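Local structure of putative sulfurtransferase DsrE (Allochromatium vinosum, 2HY5) at the interface of chains A and B and the interface of chains A and C. The protein probably carries sulfur as a cysteine persulfide and transfers it during oxidation of intracellular sulfur, working in a complex with DsrF and DsrH. Residues are numbered along the deposited sequence; one frame, centred on the assembly and turned at random. Chains: chain A, Putative sulfurtransferase dsrE; chain B, Intracellular sulfur oxidation protein dsrF; chain C, DsrH.

Contact 1: the interface of chains A and B. Residues chain A 116, 119-120; chain B 6, 8, 35, 37, 134.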
loop_
_atom_site.group_PDB
_atom_site.type_symbol
_atom_site.label_atom_id
_atom_site.label_comp_id
_atom_site.label_asym_id
_atom_site.label_seq_id
_atom_site.Cartn_x
_atom_site.Cartn_y
_atom_site.Cartn_z
ATOM N N VAL A 116 -8.617 3.823 21.353
ATOM C CA VAL A 116 -7.908 4.668 22.304
ATOM C C VAL A 116 -8.048 4.072 23.699
ATOM O O VAL A 116 -7.090 4.030 24.471
ATOM C CB VAL A 116 -8.476 6.100 22.294
ATOM C CG1 VAL A 116 -7.751 6.957 23.320
ATOM C CG2 VAL A 116 -8.328 6.699 20.896
ATOM N N ALA A 119 -5.631 1.325 24.153
ATOM C CA ALA A 119 -4.270 1.842 24.259
ATOM C C ALA A 119 -4.011 2.307 25.684
ATOM O O ALA A 119 -2.886 2.223 26.184
ATOM C CB ALA A 119 -4.065 3.001 23.282
ATOM N N ILE A 120 -5.055 2.794 26.343
ATOM C CA ILE A 120 -4.935 3.262 27.719
ATOM C C ILE A 120 -4.847 2.090 28.697
ATOM O O ILE A 120 -4.035 2.104 29.623
ATOM C CB ILE A 120 -6.143 4.143 28.116
ATOM C CG1 ILE A 120 -6.149 5.424 27.273
ATOM C CG2 ILE A 120 -6.088 4.468 29.599
ATOM C CD1 ILE A 120 -7.316 6.350 27.559
ATOM N N LYS B 6 -1.190 8.616 30.540
ATOM C CA LYS B 6 -0.220 8.137 29.564
ATOM C C LYS B 6 0.136 9.169 28.509
ATOM O O LYS B 6 -0.609 10.114 28.252
ATOM C CB LYS B 6 -0.740 6.892 28.852
ATOM C CG LYS B 6 -0.668 5.625 29.673
ATOM C CD LYS B 6 -1.030 4.434 28.811
ATOM C CE LYS B 6 -0.884 3.138 29.582
ATOM N NZ LYS B 6 -1.237 1.970 28.737
ATOM N N PHE B 8 0.716 9.703 24.679
ATOM C CA PHE B 8 0.420 9.143 23.367
ATOM C C PHE B 8 1.005 9.970 22.232
ATOM O O PHE B 8 0.847 11.192 22.204
ATOM C CB PHE B 8 -1.093 9.042 23.150
ATOM C CG PHE B 8 -1.758 7.949 23.937
ATOM C CD1 PHE B 8 -3.146 7.873 23.999
ATOM C CD2 PHE B 8 -1.006 6.982 24.596
ATOM C CE1 PHE B 8 -3.776 6.852 24.706
ATOM C CE2 PHE B 8 -1.628 5.956 25.306
ATOM C CZ PHE B 8 -3.013 5.892 25.361
ATOM N N PHE B 35 -10.374 11.619 25.982
ATOM C CA PHE B 35 -9.791 10.764 27.006
ATOM C C PHE B 35 -8.796 11.496 27.897
ATOM O O PHE B 35 -8.254 10.915 28.835
ATOM C CB PHE B 35 -9.123 9.545 26.362
ATOM C CG PHE B 35 -10.088 8.612 25.688
ATOM C CD1 PHE B 35 -10.634 8.926 24.445
ATOM C CD2 PHE B 35 -10.474 7.425 26.308
ATOM C CE1 PHE B 35 -11.547 8.073 23.826
ATOM C CE2 PHE B 35 -11.387 6.565 25.698
ATOM C CZ PHE B 35 -11.925 6.892 24.454
ATOM N N GLN B 37 -5.614 12.455 27.724
ATOM C CA GLN B 37 -4.297 11.861 27.952
ATOM C C GLN B 37 -3.295 12.915 27.500
ATOM O O GLN B 37 -3.694 13.963 26.998
ATOM C CB GLN B 37 -4.123 10.588 27.116
ATOM C CG GLN B 37 -5.121 9.484 27.438
ATOM C CD GLN B 37 -5.048 9.043 28.886
ATOM O OE1 GLN B 37 -4.021 8.542 29.344
ATOM N NE2 GLN B 37 -6.140 9.229 29.616
ATOM N N PHE B 134 0.733 5.608 17.918
ATOM C CA PHE B 134 -0.260 5.281 16.911
ATOM C C PHE B 134 0.398 5.513 15.562
ATOM O O PHE B 134 0.869 6.613 15.281
ATOM C CB PHE B 134 -1.474 6.195 17.052
ATOM C CG PHE B 134 -2.314 5.901 18.259
ATOM C CD1 PHE B 134 -3.293 4.917 18.211
ATOM C CD2 PHE B 134 -2.118 6.598 19.446
ATOM C CE1 PHE B 134 -4.071 4.630 19.328
ATOM C CE2 PHE B 134 -2.892 6.318 20.572
ATOM C CZ PHE B 134 -3.871 5.332 20.512
#
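A:Ile120, A:Val116 and A:Ala119, three residues of DsrE helix 113-121, press into an aromatic surface of DsrF, and the last turn of that helix is capped by a DsrF lysine. A:Ile120 buries more surface than any other residue of the patch: its CG1 branch lies beside its own backbone N (chi1 -65°) and runs out extended, so that the terminal CD1 comes within 3.6 Å of B:Phe35 CD2. The same methyl rests against the carboxamide of B:Gln37, while one bond further back CG1 meets B:Phe8 CZ at 3.7 Å, the two side chains crossing at about a right angle. One turn earlier, A:Val116 CG1 sits over a face of the B:Phe35 ring, offset toward its rim, in a CH-pi contact. The A:Ala119 methyl fits where two rings converge, its CB 3.6 Å from B:Phe134 CZ and 3.7 Å from B:Phe8 CZ.

Within DsrF, the B:Gln37 carboxamide is fixed at both ends: NE2 donates to B:Phe35 O at 2.8 Å and OE1 accepts from B:Lys6 N. This bracing holds its flat group against the isoleucine.

The polar contact across the interface belongs to B:Lys6, whose extended chain takes its terminal amine, NZ, to two consecutive helix carbonyls. NZ reaches A:Ala119 O at 3.0 Å in the carbonyl plane, but stands above the plane of the A:Ile120 carbonyl, 2.9 Å from its O.

Contact 2: the interface of chains A and C. Residues chain A 1, 3, 32, 124; chain C 89, 92-93, 95.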
loop_
_atom_site.group_PDB
_atom_site.type_symbol
_atom_site.label_atom_id
_atom_site.label_comp_id
_atom_site.label_asym_id
_atom_site.label_seq_id
_atom_site.Cartn_x
_atom_site.Cartn_y
_atom_site.Cartn_z
ATOM N N MET A 1 1.676 -9.551 30.371
ATOM C CA MET A 1 1.234 -8.160 30.080
ATOM C C MET A 1 -0.036 -8.154 29.237
ATOM O O MET A 1 -0.471 -9.197 28.747
ATOM C CB MET A 1 2.335 -7.394 29.341
ATOM C CG MET A 1 3.618 -7.219 30.134
ATOM S SD MET A 1 4.740 -6.041 29.356
ATOM C CE MET A 1 4.469 -4.591 30.386
ATOM N N PHE A 3 -2.020 -6.606 25.886
ATOM C CA PHE A 3 -1.781 -6.042 24.556
ATOM C C PHE A 3 -3.017 -5.468 23.889
ATOM O O PHE A 3 -4.126 -5.960 24.074
ATOM C CB PHE A 3 -1.255 -7.119 23.605
ATOM C CG PHE A 3 0.165 -7.513 23.846
ATOM C CD1 PHE A 3 1.207 -6.736 23.350
ATOM C CD2 PHE A 3 0.464 -8.667 24.560
ATOM C CE1 PHE A 3 2.536 -7.105 23.566
ATOM C CE2 PHE A 3 1.785 -9.045 24.781
ATOM C CZ PHE A 3 2.822 -8.264 24.285
ATOM N N HIS A 32 -0.079 -14.100 27.847
ATOM C CA HIS A 32 -0.324 -12.665 27.839
ATOM C C HIS A 32 -1.771 -12.418 27.469
ATOM O O HIS A 32 -2.396 -13.224 26.777
ATOM C CB HIS A 32 0.578 -11.953 26.829
ATOM C CG HIS A 32 2.024 -11.945 27.210
ATOM N ND1 HIS A 32 2.473 -11.444 28.413
ATOM C CD2 HIS A 32 3.126 -12.357 26.538
ATOM C CE1 HIS A 32 3.789 -11.548 28.467
ATOM N NE2 HIS A 32 4.209 -12.098 27.341
ATOM N N ARG A 124 0.997 -2.552 26.101
ATOM C CA ARG A 124 1.639 -2.329 24.808
ATOM C C ARG A 124 0.621 -2.227 23.677
ATOM O O ARG A 124 -0.380 -2.945 23.663
ATOM C CB ARG A 124 2.597 -3.479 24.489
ATOM C CG ARG A 124 3.682 -3.709 25.526
ATOM C CD ARG A 124 4.727 -2.615 25.495
ATOM N NE ARG A 124 5.817 -2.904 26.425
ATOM C CZ ARG A 124 5.782 -2.645 27.726
ATOM N NH1 ARG A 124 4.713 -2.083 28.269
ATOM N NH2 ARG A 124 6.823 -2.955 28.487
ATOM N N VAL C 89 7.211 -11.459 20.365
ATOM C CA VAL C 89 6.400 -11.110 21.525
ATOM C C VAL C 89 7.285 -10.717 22.714
ATOM O O VAL C 89 7.012 -9.723 23.385
ATOM C CB VAL C 89 5.490 -12.283 21.942
ATOM C CG1 VAL C 89 4.828 -11.983 23.288
ATOM C CG2 VAL C 89 4.430 -12.505 20.881
ATOM N N THR C 92 8.573 -7.164 22.496
ATOM C CA THR C 92 7.615 -6.104 22.807
ATOM C C THR C 92 7.420 -5.923 24.307
ATOM O O THR C 92 7.110 -4.820 24.760
ATOM C CB THR C 92 6.225 -6.362 22.173
ATOM O OG1 THR C 92 5.651 -7.547 22.739
ATOM C CG2 THR C 92 6.348 -6.517 20.661
ATOM N N THR C 93 7.596 -6.996 25.079
ATOM C CA THR C 93 7.430 -6.901 26.527
ATOM C C THR C 93 8.721 -6.500 27.236
ATOM O O THR C 93 8.682 -5.887 28.304
ATOM C CB THR C 93 6.907 -8.226 27.140
ATOM O OG1 THR C 93 7.824 -9.291 26.869
ATOM C CG2 THR C 93 5.551 -8.577 26.556
ATOM N N CYS C 95 11.010 -4.465 25.891
ATOM C CA CYS C 95 11.134 -3.034 25.632
ATOM C C CYS C 95 9.938 -2.320 26.265
ATOM O O CYS C 95 8.921 -2.944 26.561
ATOM C CB CYS C 95 11.185 -2.771 24.125
ATOM S SG CYS C 95 12.707 -3.368 23.336
HETATM O O HOH W 1 6.880 -12.080 26.661
#
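At the apolar centre, the C:Thr93 methyl CG2 packs against the rings of A:Phe3 and A:His32. It lies 3.6 Å from A:Phe3 CZ, with the two side chains crossing at about a right angle, and it also touches the imidazole of A:His32. One turn back on the DsrH helix, C:Val89 CG1 meets A:His32 CD2 at 3.7 Å. The sulfur of A:Met1, a poorly ordered residue, lies near C:Thr93 CB.

Moving outward, C:Thr92 turns its hydroxyl toward the A:Phe3 ring; with chi1 at 64°, OG1 can also donate back to C:Val89 O at 2.6 Å, within its own helix. The hydroxyl of C:Thr93 shares a water with A:His32 NE2, the water lying 2.8 Å from NE2 in the ring plane. The second ring nitrogen, ND1, accepts from the N of A:Met1; since that residue is poorly ordered, its hold on the ring may be loose.

The rim is closed by A:Arg124, bent at chi2 (-72°), which reaches the end of the DsrH helix. NE donates to C:Thr92 O at 2.8 Å, in the carbonyl plane, and NH2 to C:Cys95 O, also at 2.8 Å. Replacing this arginine with a leucine would probably leave both carbonyls without their donors and weaken the hold on the helix end.

In the fold, DsrH contributes the last turns of helix 85-94 and the start of the following loop, packed against DsrE strands 2-7 and 124-128 and the loop residue just before strand 33-39.

Contact 1 and contact 2 lie about 16 Å apart, centre to centre, and share no residue. Through A:Arg124 they come close in sequence, three positions after helix 113-121 of contact 1 ends, although contact 2 also draws on strand 2-7 and on A:His32. DsrE therefore binds DsrF and DsrH at the same time through adjoining elements. In each contact a basic residue reaches a helix end, with donor and acceptor proteins exchanged. Contact 2 is about 23 Å from A:Cys78, the expected persulfide cysteine, so it is more likely to serve assembly, though the structure alone does not show this.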